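Local coordinates for KLLA0E03807p (Kluyveromyces lactis, PDB 3SQI), which binds DNA through this part of the chain, the DNA-binding domain of Ndc10, a platform for inner kinetochore assembly in budding yeast, at residues 114-119 with 393-398; 161-166 with 179-184; 319-324 with 341-346. All blocks are in the same frame, centred on the assembly; numbering follows the deposited sequence.

Interaction 1 of 3, residues 114-119 with 393-398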
loop_
_atom_site.group_PDB
_atom_site.type_symbol
_atom_site.label_atom_id
_atom_site.label_comp_id
_atom_site.label_asym_id
_atom_site.label_seq_id
_atom_site.Cartn_x
_atom_site.Cartn_y
_atom_site.Cartn_z
ATOM N N SER A 114 0.981 12.381 8.531
ATOM C CA SER A 114 1.979 11.372 8.862
ATOM C C SER A 114 3.011 12.041 9.757
ATOM O O SER A 114 3.206 11.664 10.916
ATOM C CB SER A 114 2.621 10.816 7.607
ATOM O OG SER A 114 1.658 10.425 6.663
ATOM N N ILE A 115 3.567 13.127 9.245
ATOM C CA ILE A 115 4.565 13.927 9.962
ATOM C C ILE A 115 4.207 14.181 11.435
ATOM O O ILE A 115 4.940 13.789 12.351
ATOM C CB ILE A 115 4.787 15.264 9.238
ATOM C CG1 ILE A 115 6.004 16.004 9.777
ATOM C CG2 ILE A 115 3.536 16.131 9.259
ATOM C CD1 ILE A 115 6.064 17.425 9.305
ATOM N N ASN A 116 3.095 14.867 11.659
ATOM C CA ASN A 116 2.617 15.150 13.013
ATOM C C ASN A 116 2.521 13.909 13.905
ATOM O O ASN A 116 2.768 13.988 15.109
ATOM C CB ASN A 116 1.248 15.843 12.984
ATOM C CG ASN A 116 1.318 17.259 12.458
ATOM O OD1 ASN A 116 1.486 18.210 13.221
ATOM N ND2 ASN A 116 1.192 17.409 11.151
ATOM N N LEU A 117 2.127 12.777 13.328
ATOM C CA LEU A 117 2.027 11.535 14.094
ATOM C C LEU A 117 3.388 10.875 14.361
ATOM O O LEU A 117 3.525 10.084 15.295
ATOM C CB LEU A 117 1.052 10.557 13.440
ATOM C CG LEU A 117 -0.383 10.713 13.950
ATOM C CD1 LEU A 117 -1.210 9.451 13.681
ATOM C CD2 LEU A 117 -0.357 11.016 15.417
ATOM N N TRP A 118 4.386 11.206 13.545
ATOM C CA TRP A 118 5.763 10.822 13.834
ATOM C C TRP A 118 6.332 11.682 14.965
ATOM O O TRP A 118 7.039 11.178 15.835
ATOM C CB TRP A 118 6.646 10.952 12.587
ATOM C CG TRP A 118 6.482 9.836 11.592
ATOM C CD1 TRP A 118 5.827 9.891 10.396
ATOM C CD2 TRP A 118 6.984 8.501 11.712
ATOM N NE1 TRP A 118 5.887 8.672 9.766
ATOM C CE2 TRP A 118 6.591 7.801 10.555
ATOM C CE3 TRP A 118 7.722 7.828 12.689
ATOM C CZ2 TRP A 118 6.915 6.463 10.348
ATOM C CZ3 TRP A 118 8.042 6.503 12.483
ATOM C CH2 TRP A 118 7.641 5.833 11.320
ATOM N N ASN A 119 6.001 12.971 14.964
ATOM C CA ASN A 119 6.584 13.918 15.917
ATOM C C ASN A 119 6.367 13.481 17.360
ATOM O O ASN A 119 5.234 13.429 17.841
ATOM C CB ASN A 119 6.006 15.317 15.686
ATOM C CG ASN A 119 6.515 16.346 16.683
ATOM O OD1 ASN A 119 7.498 16.127 17.394
ATOM N ND2 ASN A 119 5.841 17.488 16.728
ATOM N N GLN A 393 4.710 21.164 7.672
ATOM C CA GLN A 393 3.307 20.789 7.846
ATOM C C GLN A 393 2.879 20.389 9.267
ATOM O O GLN A 393 1.744 19.961 9.463
ATOM C CB GLN A 393 2.923 19.693 6.846
ATOM C CG GLN A 393 2.265 20.222 5.578
ATOM C CD GLN A 393 2.359 19.239 4.433
ATOM O OE1 GLN A 393 2.144 18.040 4.612
ATOM N NE2 GLN A 393 2.697 19.740 3.250
ATOM N N LEU A 394 3.769 20.506 10.250
ATOM C CA LEU A 394 3.406 20.150 11.629
ATOM C C LEU A 394 3.164 21.371 12.525
ATOM O O LEU A 394 3.771 22.427 12.324
ATOM C CB LEU A 394 4.403 19.162 12.266
ATOM C CG LEU A 394 5.919 19.275 12.077
ATOM C CD1 LEU A 394 6.384 20.687 12.292
ATOM C CD2 LEU A 394 6.666 18.335 12.999
ATOM N N ILE A 395 2.256 21.228 13.490
ATOM C CA ILE A 395 1.828 22.356 14.321
ATOM C C ILE A 395 2.572 22.503 15.660
ATOM O O ILE A 395 2.265 23.398 16.452
ATOM C CB ILE A 395 0.296 22.342 14.553
ATOM C CG1 ILE A 395 -0.162 20.962 15.029
ATOM C CG2 ILE A 395 -0.433 22.692 13.264
ATOM C CD1 ILE A 395 -0.641 20.087 13.895
ATOM N N ASP A 396 3.541 21.628 15.907
ATOM C CA ASP A 396 4.488 21.829 16.997
ATOM C C ASP A 396 5.911 21.731 16.464
ATOM O O ASP A 396 6.384 20.647 16.116
ATOM C CB ASP A 396 4.278 20.792 18.102
ATOM C CG ASP A 396 3.145 21.157 19.041
ATOM O OD1 ASP A 396 3.134 22.295 19.560
ATOM O OD2 ASP A 396 2.262 20.303 19.264
ATOM N N LYS A 397 6.606 22.862 16.440
ATOM C CA LYS A 397 7.998 22.875 16.024
ATOM C C LYS A 397 8.805 22.305 17.171
ATOM O O LYS A 397 8.557 22.635 18.331
ATOM C CB LYS A 397 8.459 24.296 15.707
ATOM C CG LYS A 397 8.665 25.168 16.929
ATOM C CD LYS A 397 8.386 26.644 16.647
ATOM C CE LYS A 397 9.545 27.352 15.961
ATOM N NZ LYS A 397 9.340 28.830 15.960
ATOM N N THR A 398 9.754 21.436 16.853
ATOM C CA THR A 398 10.545 20.779 17.882
ATOM C C THR A 398 11.718 21.648 18.339
ATOM O O THR A 398 11.807 22.824 17.983
ATOM C CB THR A 398 11.042 19.390 17.417
ATOM O OG1 THR A 398 11.566 19.476 16.084
ATOM C CG2 THR A 398 9.897 18.385 17.429
#

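Interaction 2 of 3, residues 161-166 with 179-184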
loop_
_atom_site.group_PDB
_atom_site.type_symbol
_atom_site.label_atom_id
_atom_site.label_comp_id
_atom_site.label_asym_id
_atom_site.label_seq_id
_atom_site.Cartn_x
_atom_site.Cartn_y
_atom_site.Cartn_z
ATOM N N LEU A 161 -1.225 -11.572 10.035
ATOM C CA LEU A 161 0.087 -11.322 9.407
ATOM C C LEU A 161 0.864 -12.586 9.003
ATOM O O LEU A 161 1.762 -12.515 8.152
ATOM C CB LEU A 161 0.964 -10.344 10.215
ATOM C CG LEU A 161 2.128 -10.711 11.153
ATOM C CD1 LEU A 161 3.108 -11.638 10.518
ATOM C CD2 LEU A 161 2.855 -9.454 11.609
ATOM N N LYS A 162 0.533 -13.734 9.588
ATOM C CA LYS A 162 1.092 -14.974 9.074
ATOM C C LYS A 162 0.624 -15.223 7.632
ATOM O O LYS A 162 1.280 -15.941 6.871
ATOM C CB LYS A 162 0.748 -16.144 9.991
ATOM C CG LYS A 162 1.568 -16.152 11.281
ATOM C CD LYS A 162 1.328 -17.401 12.120
ATOM C CE LYS A 162 0.237 -17.189 13.166
ATOM N NZ LYS A 162 0.061 -18.383 14.050
ATOM N N ASP A 163 -0.497 -14.601 7.261
ATOM C CA ASP A 163 -0.996 -14.623 5.884
ATOM C C ASP A 163 -0.094 -13.836 4.954
ATOM O O ASP A 163 0.046 -14.170 3.779
ATOM C CB ASP A 163 -2.391 -14.004 5.805
ATOM C CG ASP A 163 -3.469 -14.911 6.347
ATOM O OD1 ASP A 163 -3.120 -15.970 6.909
ATOM O OD2 ASP A 163 -4.662 -14.556 6.214
ATOM N N LEU A 164 0.505 -12.774 5.478
ATOM C CA LEU A 164 1.321 -11.891 4.650
ATOM C C LEU A 164 2.468 -12.619 3.957
ATOM O O LEU A 164 3.009 -13.599 4.476
ATOM C CB LEU A 164 1.858 -10.707 5.458
ATOM C CG LEU A 164 0.864 -9.568 5.671
ATOM C CD1 LEU A 164 1.603 -8.236 5.663
ATOM C CD2 LEU A 164 -0.212 -9.583 4.583
ATOM N N GLN A 165 2.834 -12.129 2.777
ATOM C CA GLN A 165 3.869 -12.774 1.975
ATOM C C GLN A 165 4.868 -11.736 1.502
ATOM O O GLN A 165 4.499 -10.822 0.756
ATOM C CB GLN A 165 3.259 -13.494 0.761
ATOM C CG GLN A 165 2.199 -14.543 1.109
ATOM C CD GLN A 165 1.453 -15.084 -0.113
ATOM O OE1 GLN A 165 1.555 -14.550 -1.218
ATOM N NE2 GLN A 165 0.692 -16.148 0.092
ATOM N N CYS A 166 6.122 -11.864 1.925
ATOM C CA CYS A 166 7.128 -10.939 1.450
ATOM C C CYS A 166 7.424 -11.182 -0.022
ATOM O O CYS A 166 7.585 -12.318 -0.458
ATOM C CB CYS A 166 8.400 -11.065 2.265
ATOM S SG CYS A 166 9.511 -9.657 2.026
ATOM N N HIS A 179 -0.795 -9.643 0.103
ATOM C CA HIS A 179 -1.830 -10.508 0.651
ATOM C C HIS A 179 -2.719 -10.968 -0.489
ATOM O O HIS A 179 -3.355 -10.155 -1.155
ATOM C CB HIS A 179 -2.644 -9.763 1.702
ATOM C CG HIS A 179 -3.481 -10.652 2.564
ATOM N ND1 HIS A 179 -4.856 -10.581 2.589
ATOM C CD2 HIS A 179 -3.137 -11.623 3.441
ATOM C CE1 HIS A 179 -5.325 -11.471 3.443
ATOM N NE2 HIS A 179 -4.303 -12.119 3.973
ATOM N N SER A 180 -2.733 -12.273 -0.730
ATOM C CA SER A 180 -3.536 -12.859 -1.795
ATOM C C SER A 180 -4.844 -13.412 -1.240
ATOM O O SER A 180 -5.680 -13.933 -1.978
ATOM C CB SER A 180 -2.742 -13.956 -2.505
ATOM O OG SER A 180 -2.080 -14.789 -1.567
ATOM N N SER A 181 -5.011 -13.294 0.071
ATOM C CA SER A 181 -6.199 -13.795 0.760
ATOM C C SER A 181 -7.348 -12.783 0.705
ATOM O O SER A 181 -7.313 -11.853 -0.099
ATOM C CB SER A 181 -5.871 -14.219 2.193
ATOM O OG SER A 181 -4.885 -15.241 2.204
ATOM N N LYS A 182 -8.360 -12.972 1.550
ATOM C CA LYS A 182 -9.665 -12.333 1.354
ATOM C C LYS A 182 -9.585 -10.859 0.939
ATOM O O LYS A 182 -10.075 -10.504 -0.134
ATOM C CB LYS A 182 -10.514 -12.467 2.623
ATOM C CG LYS A 182 -10.194 -13.687 3.462
ATOM C CD LYS A 182 -11.053 -13.728 4.716
ATOM C CE LYS A 182 -11.063 -15.121 5.320
ATOM N NZ LYS A 182 -11.545 -16.136 4.339
ATOM N N PRO A 183 -8.987 -9.989 1.774
ATOM C CA PRO A 183 -8.638 -8.700 1.163
ATOM C C PRO A 183 -7.392 -8.856 0.297
ATOM O O PRO A 183 -6.431 -9.509 0.695
ATOM C CB PRO A 183 -8.352 -7.795 2.363
ATOM C CG PRO A 183 -9.008 -8.477 3.526
ATOM C CD PRO A 183 -8.891 -9.944 3.241
ATOM N N ASN A 184 -7.397 -8.229 -0.868
ATOM C CA ASN A 184 -6.353 -8.460 -1.847
ATOM C C ASN A 184 -5.550 -7.186 -2.042
ATOM O O ASN A 184 -6.073 -6.207 -2.577
ATOM C CB ASN A 184 -7.008 -8.886 -3.162
ATOM C CG ASN A 184 -6.010 -9.358 -4.196
ATOM O OD1 ASN A 184 -5.266 -8.560 -4.768
ATOM N ND2 ASN A 184 -6.011 -10.660 -4.467
#

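Interaction 3 of 3, residues 319-324 with 341-346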
loop_
_atom_site.group_PDB
_atom_site.type_symbol
_atom_site.label_atom_id
_atom_site.label_comp_id
_atom_site.label_asym_id
_atom_site.label_seq_id
_atom_site.Cartn_x
_atom_site.Cartn_y
_atom_site.Cartn_z
ATOM N N PRO A 319 17.034 -2.831 -0.656
ATOM C CA PRO A 319 18.410 -2.426 -0.335
ATOM C C PRO A 319 19.045 -3.327 0.732
ATOM O O PRO A 319 18.418 -3.627 1.746
ATOM C CB PRO A 319 18.233 -1.002 0.202
ATOM C CG PRO A 319 16.853 -1.002 0.778
ATOM C CD PRO A 319 16.038 -1.879 -0.135
ATOM N N GLN A 320 20.280 -3.760 0.512
ATOM C CA GLN A 320 20.914 -4.674 1.461
ATOM C C GLN A 320 21.672 -3.957 2.581
ATOM O O GLN A 320 22.632 -3.224 2.334
ATOM C CB GLN A 320 21.810 -5.685 0.735
ATOM C CG GLN A 320 21.041 -6.725 -0.076
ATOM C CD GLN A 320 19.944 -7.416 0.729
ATOM O OE1 GLN A 320 19.797 -7.189 1.933
ATOM N NE2 GLN A 320 19.165 -8.261 0.059
ATOM N N VAL A 321 21.224 -4.181 3.813
ATOM C CA VAL A 321 21.844 -3.592 4.995
ATOM C C VAL A 321 22.638 -4.629 5.784
ATOM O O VAL A 321 22.278 -5.803 5.808
ATOM C CB VAL A 321 20.790 -3.018 5.926
ATOM C CG1 VAL A 321 20.091 -1.858 5.252
ATOM C CG2 VAL A 321 19.808 -4.117 6.337
ATOM N N HIS A 322 23.720 -4.203 6.424
ATOM C CA HIS A 322 24.518 -5.131 7.221
ATOM C C HIS A 322 24.217 -5.103 8.723
ATOM O O HIS A 322 24.866 -5.807 9.499
ATOM C CB HIS A 322 26.013 -4.950 6.942
ATOM C CG HIS A 322 26.374 -5.154 5.507
ATOM N ND1 HIS A 322 25.899 -4.342 4.501
ATOM C CD2 HIS A 322 27.137 -6.096 4.903
ATOM C CE1 HIS A 322 26.364 -4.765 3.339
ATOM N NE2 HIS A 322 27.119 -5.828 3.557
ATOM N N VAL A 323 23.241 -4.299 9.124
ATOM C CA VAL A 323 22.871 -4.171 10.528
ATOM C C VAL A 323 21.524 -4.817 10.824
ATOM O O VAL A 323 20.549 -4.589 10.106
ATOM C CB VAL A 323 22.768 -2.692 10.924
ATOM C CG1 VAL A 323 22.042 -2.545 12.248
ATOM C CG2 VAL A 323 24.148 -2.059 10.959
ATOM N N HIS A 324 21.448 -5.610 11.885
ATOM C CA HIS A 324 20.183 -6.260 12.199
ATOM C C HIS A 324 19.557 -5.815 13.516
ATOM O O HIS A 324 20.009 -6.183 14.598
ATOM C CB HIS A 324 20.363 -7.774 12.153
ATOM C CG HIS A 324 20.946 -8.257 10.866
ATOM N ND1 HIS A 324 22.276 -8.100 10.548
ATOM C CD2 HIS A 324 20.372 -8.855 9.792
ATOM C CE1 HIS A 324 22.506 -8.605 9.349
ATOM N NE2 HIS A 324 21.364 -9.067 8.869
ATOM N N LEU A 341 11.280 -5.578 6.662
ATOM C CA LEU A 341 11.130 -4.568 7.696
ATOM C C LEU A 341 12.500 -4.072 8.168
ATOM O O LEU A 341 12.724 -2.876 8.342
ATOM C CB LEU A 341 10.335 -5.126 8.875
ATOM C CG LEU A 341 8.838 -5.286 8.662
ATOM C CD1 LEU A 341 8.131 -5.516 10.006
ATOM C CD2 LEU A 341 8.303 -4.038 7.997
ATOM N N ASN A 342 13.425 -4.997 8.369
ATOM C CA ASN A 342 14.754 -4.613 8.809
ATOM C C ASN A 342 15.411 -3.656 7.824
ATOM O O ASN A 342 15.930 -2.625 8.221
ATOM C CB ASN A 342 15.657 -5.827 9.023
ATOM C CG ASN A 342 16.987 -5.444 9.606
ATOM O OD1 ASN A 342 17.047 -4.703 10.586
ATOM N ND2 ASN A 342 18.069 -5.920 8.998
ATOM N N SER A 343 15.389 -3.998 6.539
ATOM C CA SER A 343 16.022 -3.151 5.532
ATOM C C SER A 343 15.381 -1.762 5.439
ATOM O O SER A 343 16.089 -0.759 5.354
ATOM C CB SER A 343 16.041 -3.838 4.170
ATOM O OG SER A 343 17.018 -4.861 4.150
ATOM N N VAL A 344 14.053 -1.686 5.466
ATOM C CA VAL A 344 13.431 -0.364 5.414
ATOM C C VAL A 344 13.810 0.448 6.648
ATOM O O VAL A 344 14.249 1.605 6.547
ATOM C CB VAL A 344 11.901 -0.425 5.305
ATOM C CG1 VAL A 344 11.355 0.963 5.006
ATOM C CG2 VAL A 344 11.492 -1.387 4.216
ATOM N N LEU A 345 13.649 -0.175 7.811
ATOM C CA LEU A 345 13.910 0.482 9.086
ATOM C C LEU A 345 15.318 1.037 9.091
ATOM O O LEU A 345 15.524 2.233 9.279
ATOM C CB LEU A 345 13.759 -0.513 10.235
ATOM C CG LEU A 345 13.749 0.059 11.651
ATOM C CD1 LEU A 345 12.400 0.718 11.959
ATOM C CD2 LEU A 345 14.058 -1.035 12.675
ATOM N N VAL A 346 16.275 0.147 8.856
ATOM C CA VAL A 346 17.699 0.444 8.950
ATOM C C VAL A 346 18.129 1.414 7.865
ATOM O O VAL A 346 19.119 2.130 8.011
ATOM C CB VAL A 346 18.542 -0.851 8.834
ATOM C CG1 VAL A 346 20.011 -0.530 8.628
ATOM C CG2 VAL A 346 18.353 -1.725 10.068
#

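Interaction 1 of 3, residues 114-119 with 393-398
This is a side-chain-to-backbone clamp between the C-terminal end of helix 107-118 and the loop that follows helix 388-391, far along the chain. Asn116 carries it. Its CG stands anti to the carbonyl carbon, chi1 -70°, and the amide lies across Leu394. OD1 accepts from Ile395 N at 3.1 Å, in the plane of the Asn116 carbonyl. ND2 donates to Gln393 O at 3.1 Å; the acceptor lies near the amide plane, but ND2 sits above the plane of the Gln393 carbonyl. ND2 also bonds Lys112 O, one turn back in the helix. An alanine here would probably loosen the loop, since both bonds to its backbone would be lost. Beside this grip, Ile115 reaches out with CG1 anti to the backbone N and sets CD1 against Leu394 CG, the two side chains crossing at about a right angle. Past the helix end, Asn119 points OD1 tip to tip at the CG2 methyl of Thr398, while the same OD1 accepts from Ser121 N. The amide of Asn116 thus meets the N-H and C=O on the two sides of Leu394, so the hold depends on loop backbone more than on loop side chains.

Interaction 2 of 3, residues 161-166 with 179-184
His179 forms the tight part of this contact, packed between Asp163, Leu164 and its own loop. Its CG is anti to the backbone N, chi1 -165°, which lays the imidazole along the side chain of Asp163. The two side chains run side by side and point the same way. Asp163 CB meets the ring at its edge, close to the ring plane, 3.3 Å from NE2. The carboxylate and ring planes are only 14° apart, so the flat groups are nearly coplanar. NE2 gives a weak hydrogen bond to Asp163 OD2, 3.3 Å long but almost straight. Leu164 points its CB away, yet its CD2 methyl comes back to within 3.7 Å of His179 CD2, crossing at about a right angle.

Segment 161-166 leads into strand 165-169, and segment 179-184 is the turn from strand 174-179 to strand 185-187. These are the three strands of a small antiparallel sheet, in sequential order, with 174-179 in the middle. His179 ends that middle strand and also bonds across its own turn: ND1 donates to Pro183 O at 2.7 Å, in the plane of that carbonyl. Both ring nitrogens thus have a partner, one good and one weak, which would limit the ring's rotation. If both bonds hold, the imidazole would probably be protonated, and the nearby carboxylate would favour that charge. Ser181 N lies over the centre of one ring face, 3.7 Å above it.

The serine side is looser. Gln165 extends beyond CG toward Ser180, but its NE2 comes no nearer than 3.5 Å to Ser180 OG. Ser181 OG is farther still from Asp163 OD2, at 4.1 Å. These residues are partly exposed at the protein surface, although Ile300 touches both Gln165 and Ser180.

Interaction 3 of 3, residues 319-324 with 341-346
Segment 319-324 runs as a mostly extended loop over one side of helix 332-355, and three helix side chains receive it. Asn342 places CG anti to the backbone N, chi1 -174°, so the amide reaches out to the loop. Its ND2 donates to Val323 O at 3.0 Å, on a lone pair in the carbonyl plane, with the acceptor also near the amide plane. Its OD1 accepts from Leu325 N, so both ends of the amide hold neighbouring loop backbone. One residue on, Ser343 has OG anti to the carbonyl carbon, chi1 -74°. From there Ser343 OG donates a hydrogen bond to Pro319 O, 3.0 Å away and nearly along the C=O axis.

Val321 drops in between the two polar grips. Its CG2 takes the crowded position between the backbone N and the carbonyl carbon, and lies 3.6 Å from Ser343 OG and close to Asn342 ND2. Its CG1, beside the backbone N, meets Val346 CG1 at 3.6 Å. Val346 holds CG1 anti to its backbone N and turns CG2 to Val323 O, while its CG1 approaches Val323 CB more loosely. The imidazole of His324 crosses the Asn342 side chain with the two planes 18° apart.

Helix 332-355 packs on helix 198-210 with Leu341 and Leu345 and takes this loop, which follows helix 304-310, on a different part of its surface.

Interaction 1 joins residues far apart in the chain, and the segments of interactions 2 and 3 both lie between its two halves. Interactions 2 and 3 follow one another in sequence. Their centres are 22 Å apart and their nearest atoms about 6 Å, without touching. Helix 332-355 links them: it bears segment 341-346 and also meets Leu161 and Cys166 of interaction 2. Interactions 1 and 2 lie on opposite sides of the chain's centre, 32 Å between centres. Helix 198-210 touches both Trp118 of interaction 1 and Leu341 of interaction 3. The bound nucleic acid is about 13, 16 and 21 Å from the nearest atoms of interactions 1, 2 and 3, so none touches it.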